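PDB 4PYR: putative branched-chain amino acid ABC transporter from Chromobacterium violaceum, which is of unproven function but binds glutathione and may act as an LppC-like lipoprotein regulator of an enzyme. Local coordinates for residues Glu109-Leu113 with Tyr200-Gln204; Val129-Ser135 with Leu179-Val183; Ala186-Ser191 with Glu213-Val217; Asp221-Phe225 with Gly277-Asp281. One frame throughout, in Å; residues are numbered along the deposited sequence.

Interaction 1: residues Glu109-Leu113 with Tyr200-Gln204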
# COMPACT_ATOMS: atom_id res chain seq x y z
N GLU A 109 -6.53 -2.41 1.09
CA GLU A 109 -7.27 -1.25 1.53
C GLU A 109 -8.78 -1.49 1.39
O GLU A 109 -9.57 -1.11 2.27
CB GLU A 109 -6.82 -0.03 0.73
CG GLU A 109 -5.36 0.33 0.95
CD GLU A 109 -4.97 1.67 0.39
OE1 GLU A 109 -5.89 2.39 -0.03
OE2 GLU A 109 -3.76 1.99 0.44
N ALA A 110 -9.18 -2.20 0.33
CA ALA A 110 -10.60 -2.50 0.15
C ALA A 110 -11.11 -3.35 1.28
O ALA A 110 -12.21 -3.12 1.77
CB ALA A 110 -10.84 -3.19 -1.18
N ARG A 111 -10.31 -4.36 1.68
CA ARG A 111 -10.75 -5.23 2.75
C ARG A 111 -10.92 -4.43 4.05
O ARG A 111 -11.91 -4.57 4.77
CB ARG A 111 -9.71 -6.33 2.94
CG ARG A 111 -9.77 -7.39 1.88
CD ARG A 111 -8.96 -8.59 2.37
NE ARG A 111 -7.56 -8.40 2.02
CZ ARG A 111 -7.07 -8.60 0.80
NH1 ARG A 111 -7.85 -9.05 -0.20
NH2 ARG A 111 -5.79 -8.39 0.57
N GLN A 112 -9.93 -3.61 4.37
CA GLN A 112 -10.06 -2.77 5.51
C GLN A 112 -11.23 -1.83 5.49
O GLN A 112 -11.89 -1.67 6.52
CB GLN A 112 -8.81 -1.99 5.68
CG GLN A 112 -7.71 -2.89 6.22
CD GLN A 112 -6.50 -2.05 6.42
OE1 GLN A 112 -6.52 -1.11 7.24
NE2 GLN A 112 -5.46 -2.30 5.60
N LEU A 113 -11.52 -1.25 4.33
CA LEU A 113 -12.64 -0.36 4.26
C LEU A 113 -13.96 -1.07 4.62
O LEU A 113 -14.80 -0.51 5.32
CB LEU A 113 -12.75 0.25 2.87
CG LEU A 113 -13.71 1.43 2.79
CD1 LEU A 113 -13.15 2.61 3.56
CD2 LEU A 113 -13.93 1.73 1.32
N TYR A 200 -17.61 6.64 1.78
CA TYR A 200 -16.32 6.11 2.11
C TYR A 200 -15.53 5.73 0.89
O TYR A 200 -16.10 5.30 -0.13
CB TYR A 200 -16.52 4.82 2.90
CG TYR A 200 -17.13 4.97 4.25
CD1 TYR A 200 -18.51 5.15 4.42
CD2 TYR A 200 -16.33 4.90 5.39
CE1 TYR A 200 -19.07 5.26 5.67
CE2 TYR A 200 -16.88 4.96 6.66
CZ TYR A 200 -18.23 5.16 6.83
OH TYR A 200 -18.79 5.23 8.10
N GLY A 201 -14.22 5.84 0.96
CA GLY A 201 -13.34 5.34 -0.08
C GLY A 201 -12.00 4.88 0.51
O GLY A 201 -11.73 5.03 1.69
N THR A 202 -11.16 4.36 -0.37
CA THR A 202 -9.80 4.03 -0.07
C THR A 202 -8.89 5.19 -0.45
O THR A 202 -9.36 6.26 -0.85
CB THR A 202 -9.33 2.75 -0.79
OG1 THR A 202 -9.32 2.97 -2.21
CG2 THR A 202 -10.25 1.65 -0.51
N SER A 203 -7.57 4.98 -0.39
CA SER A 203 -6.63 6.02 -0.70
C SER A 203 -6.67 6.39 -2.18
O SER A 203 -6.03 7.33 -2.55
CB SER A 203 -5.20 5.61 -0.29
OG SER A 203 -4.68 4.58 -1.10
N GLN A 204 -7.35 5.57 -2.99
CA GLN A 204 -7.68 5.89 -4.38
C GLN A 204 -8.19 7.33 -4.50
O GLN A 204 -7.86 8.02 -5.48
CB GLN A 204 -8.74 4.87 -4.90
CG GLN A 204 -9.23 5.08 -6.33
CD GLN A 204 -10.37 4.14 -6.66
OE1 GLN A 204 -11.26 3.90 -5.81
NE2 GLN A 204 -10.38 3.62 -7.88

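Interaction 2: residues Val129-Ser135 with Leu179-Val183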
# COMPACT_ATOMS: atom_id res chain seq x y z
N VAL A 129 -19.02 0.74 -8.08
CA VAL A 129 -17.78 0.31 -8.71
C VAL A 129 -17.61 0.82 -10.15
O VAL A 129 -18.49 0.61 -11.00
CB VAL A 129 -17.72 -1.23 -8.73
CG1 VAL A 129 -16.36 -1.66 -9.23
CG2 VAL A 129 -18.04 -1.81 -7.37
N GLY A 130 -16.47 1.48 -10.40
CA GLY A 130 -16.10 2.00 -11.71
C GLY A 130 -15.71 0.86 -12.67
O GLY A 130 -15.70 -0.34 -12.29
N GLY A 131 -15.32 1.25 -13.86
CA GLY A 131 -15.01 0.31 -14.92
C GLY A 131 -13.52 0.11 -15.19
O GLY A 131 -13.16 -0.70 -16.04
N ASP A 132 -12.67 0.86 -14.51
CA ASP A 132 -11.23 0.75 -14.73
C ASP A 132 -10.74 -0.43 -13.89
O ASP A 132 -11.42 -0.84 -12.94
CB ASP A 132 -10.51 2.03 -14.30
CG ASP A 132 -10.78 2.38 -12.87
OD1 ASP A 132 -11.89 2.88 -12.63
OD2 ASP A 132 -9.97 2.08 -11.99
N ALA A 133 -9.57 -0.93 -14.22
CA ALA A 133 -9.09 -2.18 -13.60
C ALA A 133 -8.89 -2.04 -12.09
O ALA A 133 -9.20 -2.97 -11.32
CB ALA A 133 -7.82 -2.64 -14.28
N LEU A 134 -8.39 -0.90 -11.63
CA LEU A 134 -8.13 -0.75 -10.17
C LEU A 134 -9.46 -0.76 -9.45
O LEU A 134 -9.62 -1.42 -8.44
CB LEU A 134 -7.38 0.59 -9.83
CG LEU A 134 -7.46 1.05 -8.35
CD1 LEU A 134 -6.78 0.01 -7.50
CD2 LEU A 134 -6.83 2.40 -8.07
N SER A 135 -10.44 -0.00 -9.97
CA SER A 135 -11.71 0.07 -9.28
C SER A 135 -12.33 -1.32 -9.20
O SER A 135 -12.96 -1.65 -8.22
CB SER A 135 -12.65 0.97 -10.05
OG SER A 135 -12.19 2.30 -9.98
N LEU A 179 -17.13 3.72 -2.23
CA LEU A 179 -16.67 3.99 -3.56
C LEU A 179 -15.45 3.17 -3.92
O LEU A 179 -14.43 3.23 -3.25
CB LEU A 179 -16.30 5.47 -3.72
CG LEU A 179 -17.43 6.46 -3.40
CD1 LEU A 179 -17.03 7.92 -3.67
CD2 LEU A 179 -18.67 6.14 -4.24
N ALA A 180 -15.55 2.43 -5.02
CA ALA A 180 -14.39 1.91 -5.71
C ALA A 180 -14.47 2.48 -7.10
O ALA A 180 -15.00 1.86 -8.01
CB ALA A 180 -14.48 0.39 -5.78
N LEU A 181 -14.01 3.74 -7.23
CA LEU A 181 -14.33 4.57 -8.37
C LEU A 181 -13.19 5.55 -8.53
O LEU A 181 -12.61 6.03 -7.53
CB LEU A 181 -15.66 5.29 -8.03
CG LEU A 181 -16.39 6.05 -9.12
CD1 LEU A 181 -16.61 5.17 -10.33
CD2 LEU A 181 -17.67 6.65 -8.55
N ASP A 182 -12.85 5.86 -9.78
CA ASP A 182 -11.80 6.81 -10.07
C ASP A 182 -12.19 8.20 -9.51
O ASP A 182 -13.37 8.54 -9.38
CB ASP A 182 -11.59 6.90 -11.58
CG ASP A 182 -12.89 7.25 -12.32
OD1 ASP A 182 -13.76 6.34 -12.48
OD2 ASP A 182 -13.08 8.42 -12.65
N VAL A 183 -11.18 9.00 -9.19
CA VAL A 183 -11.39 10.22 -8.43
C VAL A 183 -12.28 11.21 -9.19
O VAL A 183 -13.11 11.86 -8.56
CB VAL A 183 -10.02 10.81 -7.98
CG1 VAL A 183 -9.21 11.32 -9.15
CG2 VAL A 183 -10.20 11.87 -6.91

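Interaction 3: residues Ala186-Ser191 with Glu213-Val217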
# COMPACT_ATOMS: atom_id res chain seq x y z
N ALA A 186 -15.77 9.85 -8.88
CA ALA A 186 -16.17 9.92 -7.49
C ALA A 186 -16.62 11.29 -7.10
O ALA A 186 -17.60 11.43 -6.35
CB ALA A 186 -15.02 9.49 -6.61
N ALA A 187 -15.92 12.28 -7.61
CA ALA A 187 -16.28 13.66 -7.33
C ALA A 187 -17.62 14.02 -7.94
O ALA A 187 -18.44 14.68 -7.30
CB ALA A 187 -15.18 14.61 -7.82
N ARG A 188 -17.85 13.56 -9.17
CA ARG A 188 -19.18 13.77 -9.80
C ARG A 188 -20.29 13.09 -9.01
O ARG A 188 -21.37 13.69 -8.79
CB ARG A 188 -19.19 13.33 -11.26
CG ARG A 188 -20.57 13.37 -11.90
CD ARG A 188 -20.65 12.52 -13.16
NE ARG A 188 -21.90 12.84 -13.82
CZ ARG A 188 -22.35 12.30 -14.96
NH1 ARG A 188 -21.66 11.33 -15.55
NH2 ARG A 188 -23.51 12.68 -15.44
N LEU A 189 -20.03 11.85 -8.54
CA LEU A 189 -21.08 11.16 -7.83
C LEU A 189 -21.34 11.83 -6.45
O LEU A 189 -22.49 12.03 -6.02
CB LEU A 189 -20.63 9.72 -7.60
CG LEU A 189 -21.60 8.84 -6.82
CD1 LEU A 189 -23.00 8.95 -7.41
CD2 LEU A 189 -21.10 7.40 -6.83
N LYS A 190 -20.26 12.21 -5.75
CA LYS A 190 -20.43 12.85 -4.45
C LYS A 190 -21.31 14.09 -4.55
O LYS A 190 -22.19 14.30 -3.71
CB LYS A 190 -19.04 13.17 -3.84
CG LYS A 190 -19.04 13.77 -2.42
CD LYS A 190 -19.67 12.86 -1.37
CE LYS A 190 -19.59 13.45 0.04
NZ LYS A 190 -20.61 14.45 0.29
N SER A 191 -21.14 14.86 -5.64
CA SER A 191 -21.94 16.05 -5.87
C SER A 191 -23.43 15.77 -6.17
O SER A 191 -24.28 16.62 -5.95
CB SER A 191 -21.34 16.85 -7.03
OG SER A 191 -20.07 17.39 -6.68
N GLU A 213 -14.88 18.85 -4.04
CA GLU A 213 -16.09 18.00 -4.25
C GLU A 213 -16.12 16.75 -3.40
O GLU A 213 -17.19 16.21 -3.19
CB GLU A 213 -16.28 17.58 -5.71
CG GLU A 213 -16.66 18.77 -6.61
CD GLU A 213 -15.48 19.69 -6.81
OE1 GLU A 213 -14.33 19.15 -6.96
OE2 GLU A 213 -15.70 20.89 -6.79
N LEU A 214 -14.96 16.31 -2.90
CA LEU A 214 -14.87 15.08 -2.08
C LEU A 214 -14.85 15.36 -0.58
O LEU A 214 -14.72 14.50 0.24
CB LEU A 214 -13.66 14.27 -2.53
CG LEU A 214 -13.82 13.59 -3.90
CD1 LEU A 214 -12.52 13.08 -4.48
CD2 LEU A 214 -14.98 12.59 -3.91
N ALA A 215 -15.03 16.61 -0.19
CA ALA A 215 -15.05 17.03 1.22
C ALA A 215 -16.06 16.21 1.99
O ALA A 215 -17.21 16.02 1.59
CB ALA A 215 -15.38 18.49 1.35
N GLY A 216 -15.60 15.71 3.12
CA GLY A 216 -16.48 14.91 3.98
C GLY A 216 -16.45 13.42 3.72
O GLY A 216 -16.99 12.66 4.52
N VAL A 217 -15.85 12.97 2.63
CA VAL A 217 -15.71 11.56 2.37
C VAL A 217 -14.76 10.98 3.41
O VAL A 217 -13.68 11.53 3.66
CB VAL A 217 -15.17 11.30 0.97
CG1 VAL A 217 -14.84 9.82 0.77
CG2 VAL A 217 -16.22 11.78 -0.08
O HOH W 1 -18.59 16.76 -0.66
O HOH W 2 -20.07 15.21 2.96
O HOH W 3 -19.61 17.36 -3.63

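Interaction 4: residues Asp221-Phe225 with Gly277-Asp281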
# COMPACT_ATOMS: atom_id res chain seq x y z
N ASP A 221 -5.96 5.82 4.69
CA ASP A 221 -4.69 6.06 4.04
C ASP A 221 -3.58 5.96 5.10
O ASP A 221 -3.86 5.73 6.26
CB ASP A 221 -4.68 7.46 3.37
CG ASP A 221 -3.76 7.55 2.15
OD1 ASP A 221 -2.89 6.71 1.94
OD2 ASP A 221 -3.93 8.52 1.35
N MSE A 222 -2.36 6.16 4.67
CA MSE A 222 -1.21 6.11 5.52
C MSE A 222 -1.19 7.08 6.66
O MSE A 222 -1.55 8.24 6.50
CB MSE A 222 0.02 6.46 4.71
CG MSE A 222 0.24 5.50 3.57
SE MSE A 222 2.01 5.94 2.85
CE MSE A 222 2.02 4.33 1.69
N PRO A 223 -0.71 6.65 7.84
CA PRO A 223 -0.35 7.60 8.92
C PRO A 223 0.51 8.76 8.43
O PRO A 223 0.35 9.91 8.91
CB PRO A 223 0.44 6.73 9.91
CG PRO A 223 -0.16 5.40 9.70
CD PRO A 223 -0.41 5.26 8.22
N TRP A 224 1.36 8.48 7.44
CA TRP A 224 2.23 9.49 6.88
C TRP A 224 1.45 10.77 6.47
O TRP A 224 1.97 11.90 6.61
CB TRP A 224 2.98 8.92 5.68
CG TRP A 224 4.00 9.84 5.11
CD1 TRP A 224 3.98 10.45 3.88
CD2 TRP A 224 5.23 10.23 5.73
NE1 TRP A 224 5.12 11.20 3.71
CE2 TRP A 224 5.91 11.07 4.82
CE3 TRP A 224 5.81 9.96 6.96
CZ2 TRP A 224 7.12 11.66 5.13
CZ3 TRP A 224 7.03 10.54 7.24
CH2 TRP A 224 7.66 11.36 6.34
N PHE A 225 0.23 10.58 5.94
CA PHE A 225 -0.64 11.70 5.57
C PHE A 225 -1.64 12.07 6.67
O PHE A 225 -1.96 13.26 6.87
CB PHE A 225 -1.44 11.34 4.29
CG PHE A 225 -0.58 10.97 3.10
CD1 PHE A 225 0.34 11.83 2.59
CD2 PHE A 225 -0.71 9.74 2.52
CE1 PHE A 225 1.11 11.49 1.49
CE2 PHE A 225 0.08 9.36 1.45
CZ PHE A 225 0.98 10.24 0.93
N GLY A 277 4.27 1.44 11.35
CA GLY A 277 4.80 1.91 10.12
C GLY A 277 4.23 3.29 9.79
O GLY A 277 3.08 3.60 10.14
N VAL A 278 5.04 4.09 9.13
CA VAL A 278 4.48 5.33 8.55
C VAL A 278 3.48 5.00 7.44
O VAL A 278 2.63 5.84 7.12
CB VAL A 278 5.53 6.33 8.05
CG1 VAL A 278 6.44 6.75 9.16
CG2 VAL A 278 6.32 5.81 6.84
N THR A 279 3.52 3.76 6.90
CA THR A 279 2.60 3.35 5.85
C THR A 279 1.41 2.61 6.43
O THR A 279 0.47 2.27 5.69
CB THR A 279 3.26 2.42 4.81
OG1 THR A 279 3.58 1.15 5.43
CG2 THR A 279 4.45 3.05 4.18
N GLY A 280 1.43 2.37 7.74
CA GLY A 280 0.36 1.67 8.45
C GLY A 280 0.96 0.75 9.49
O GLY A 280 2.18 0.61 9.54
N ASP A 281 0.12 0.22 10.36
CA ASP A 281 0.59 -0.76 11.34
C ASP A 281 0.83 -2.06 10.57
O ASP A 281 -0.03 -2.50 9.83
CB ASP A 281 -0.42 -0.97 12.46
CG ASP A 281 -0.28 0.06 13.58
OD1 ASP A 281 0.69 0.84 13.64
OD2 ASP A 281 -1.19 0.05 14.42

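Interaction 1: residues Glu109-Leu113 with Tyr200-Gln204
The carboxylate of E109 is the flat group held across this contact, and both of its bonds to S203 converge on one oxygen. In this domain of the periplasmic-binding-protein class, they join helix 106-119 to the residues following strand 199-201, a parallel strand of the larger sheet. S203 N comes in nearly in line with the CD-OE1 bond, at 3.1 Å from E109 OE1 and with an N-H...O angle of 158°. S203 OG instead takes the syn lone pair, on the side of OE2, with OG 2.7 Å from E109 OE1. The other flat group, the ring of Y200, is reached obliquely by the CD1 methyl of L113, while L116 and M117 of the helix also touch Y200. The extended E109 chain (chi2 -169°) carries the carboxylate past T202 to S203, and its OE2 is engaged in a salt bridge with R292. One carboxylate therefore ties helix 106-119 to S203 and to strand 290-298, which probably fixes its rotation. The Y200 hydroxyl is held outside this contact, by D120 and R122. T202 lies between the polar and apolar halves: its CB is 3.5 Å from E109 OE1, and its CG2 rests over the helix backbone, 4.1 Å from A110 N. The side chain of E109 lies about 6 Å from that of L104, a glutathione-binding residue. L113 closes the apolar end, one helical turn on from E109: with CG anti to the backbone N (chi1 -167°), both methyls meet G201, CD2 3.8 Å from G201 C and CD1 3.4 Å from G201 O.

Interaction 2: residues Val129-Ser135 with Leu179-Val183
V129 and A180 form a parallel beta bridge, with CA atoms 4.8 Å apart, at the point where both strands run out. Just beyond it G130 N donates to A180 O at 2.8 Å; the N-H...O angle of 167° and an approach in the carbonyl plane mark a well-directed sheet bond. V129 CA adds a CA-H...O contact to the same oxygen, and S135 CB packs 3.2 Å from A180 O. L181 sends CD1 against the backbone of G130, 3.5 Å from G130 CA. Both segments then turn into helices through N-cap aspartates. D132 receives S135 OG on the syn side of OD1 at 2.7 Å, whereas S135 N reaches D132 OD2 at 2.9 Å from above the carboxylate plane, 49° out of it. D182 caps its own helix, OD2 accepting from Q185 N. The two carboxylates stand nearly perpendicular, with D132 OD1 3.9 Å from D182 OD1; the helix starts they cap may offset their like charge. The two strand-to-helix turns lie at the C-terminal ends of neighbouring strands of the larger sheet, as in parallel alpha/beta folds; in it 125-129 runs between 155-158 and 176-180, helix 133-150 meets A180 through L138, and helix 183-192 meets L181 through L189.

Interaction 3: residues Ala186-Ser191 with Glu213-Val217
K190, E213 and L214 supply most of the buried surface where helix 183-192 packs against the connection leading into strand 218-220 of the larger sheet; V199 of strand 199-201 touches both K190 and V217. K190 leaves the helix with CG anti to its N (chi1 -176°) and bends at chi2 and chi4, which lays its aliphatic part along the loop. Its CG packs 3.2 Å from E213 O, and CE reaches 3.8 Å from V217 CG2, the two side chains running antiparallel. L214 CD2 lies 3.8 Å from A187 CA and close to A186 O, so this methyl sits beside two alanines, with K190 CB on its flank. E213 contributes the base of its side chain, CB lying 3.8 Å from A187 CB, and its carboxylate leads away from the contact. The loop reverses in a type II beta turn from L214 to V217, with G216 at a positive phi of 91°.

No hydrogen bond passes directly between the segments; waters make the polar links. One accepts from K190 NZ and donates to both E213 O and A215 O. A second, 2.8 Å from K190 NZ, donates to A215 O, and a third lies between S191 OG and E213 O. The chemistry is thus that of an apolar seam edged by hydration: the ammonium group probably polarises its waters toward the loop carbonyls, and its charge is met through solvent, without a salt bridge across the contact.

Interaction 4: residues Asp221-Phe225 with Gly277-Asp281
Selenomethionine M222 and W224 reach the 277-281 turn by different torsions. M222 has CG anti to its carbonyl carbon (chi1 -61°) and an extended chain beyond, which carries SE and CE alongside T279; W224 has CG anti to the backbone N (chi1 -174°), which sets the indole beside V278. M222 CE ends 3.7 Å from T279 CG2, and W224 CE3 lies 3.8 Å from V278 CB. Between them P223 presses its ring on the turn backbone, CD lying 3.3 Å from V278 O and 3.5 Å from G280 N. The same carbonyl is the polar link: W224 N donates to V278 O at 2.9 Å, in the carbonyl plane, though the N-H...O angle of 140° leaves the bond bent. V278 and T279 lie at the tip of a beta hairpin, where G280 N bonds back to G277 O. The polar ends are held from helix 245-265, W224 NE1 by E248 and T279 OG1 by D256. The contact thus sets the start of helix 223-226 against the hairpin joining strands 274-277 and 280-284, with helix 231-235 touching P223, W224 and V278, helix 245-265 touching M222, and L104 of the glutathione pocket beside M222.

How the interactions relate
Interactions 1, 2 and 3 gather on one side of the chain's centre, their centres 11 to 15 Å apart, around strands 125-129, 176-180 and 199-201 of the larger sheet. Interaction 2 is nested within the chain loop closed by interaction 1, and Q204 bridges the two through its probable bond to S135. Interaction 3 alternates with interaction 1 along the chain and packs on interaction 2 through L179 and V183. Interaction 4 follows; its centre lies about 23 Å from those of interactions 2 and 3, but S203 of interaction 1 meets its D221. The side chains of M222 and E109 come within about 8 and 9 Å of the bound glutathione, against about 12 Å for D132; interaction 3 is peripheral packing.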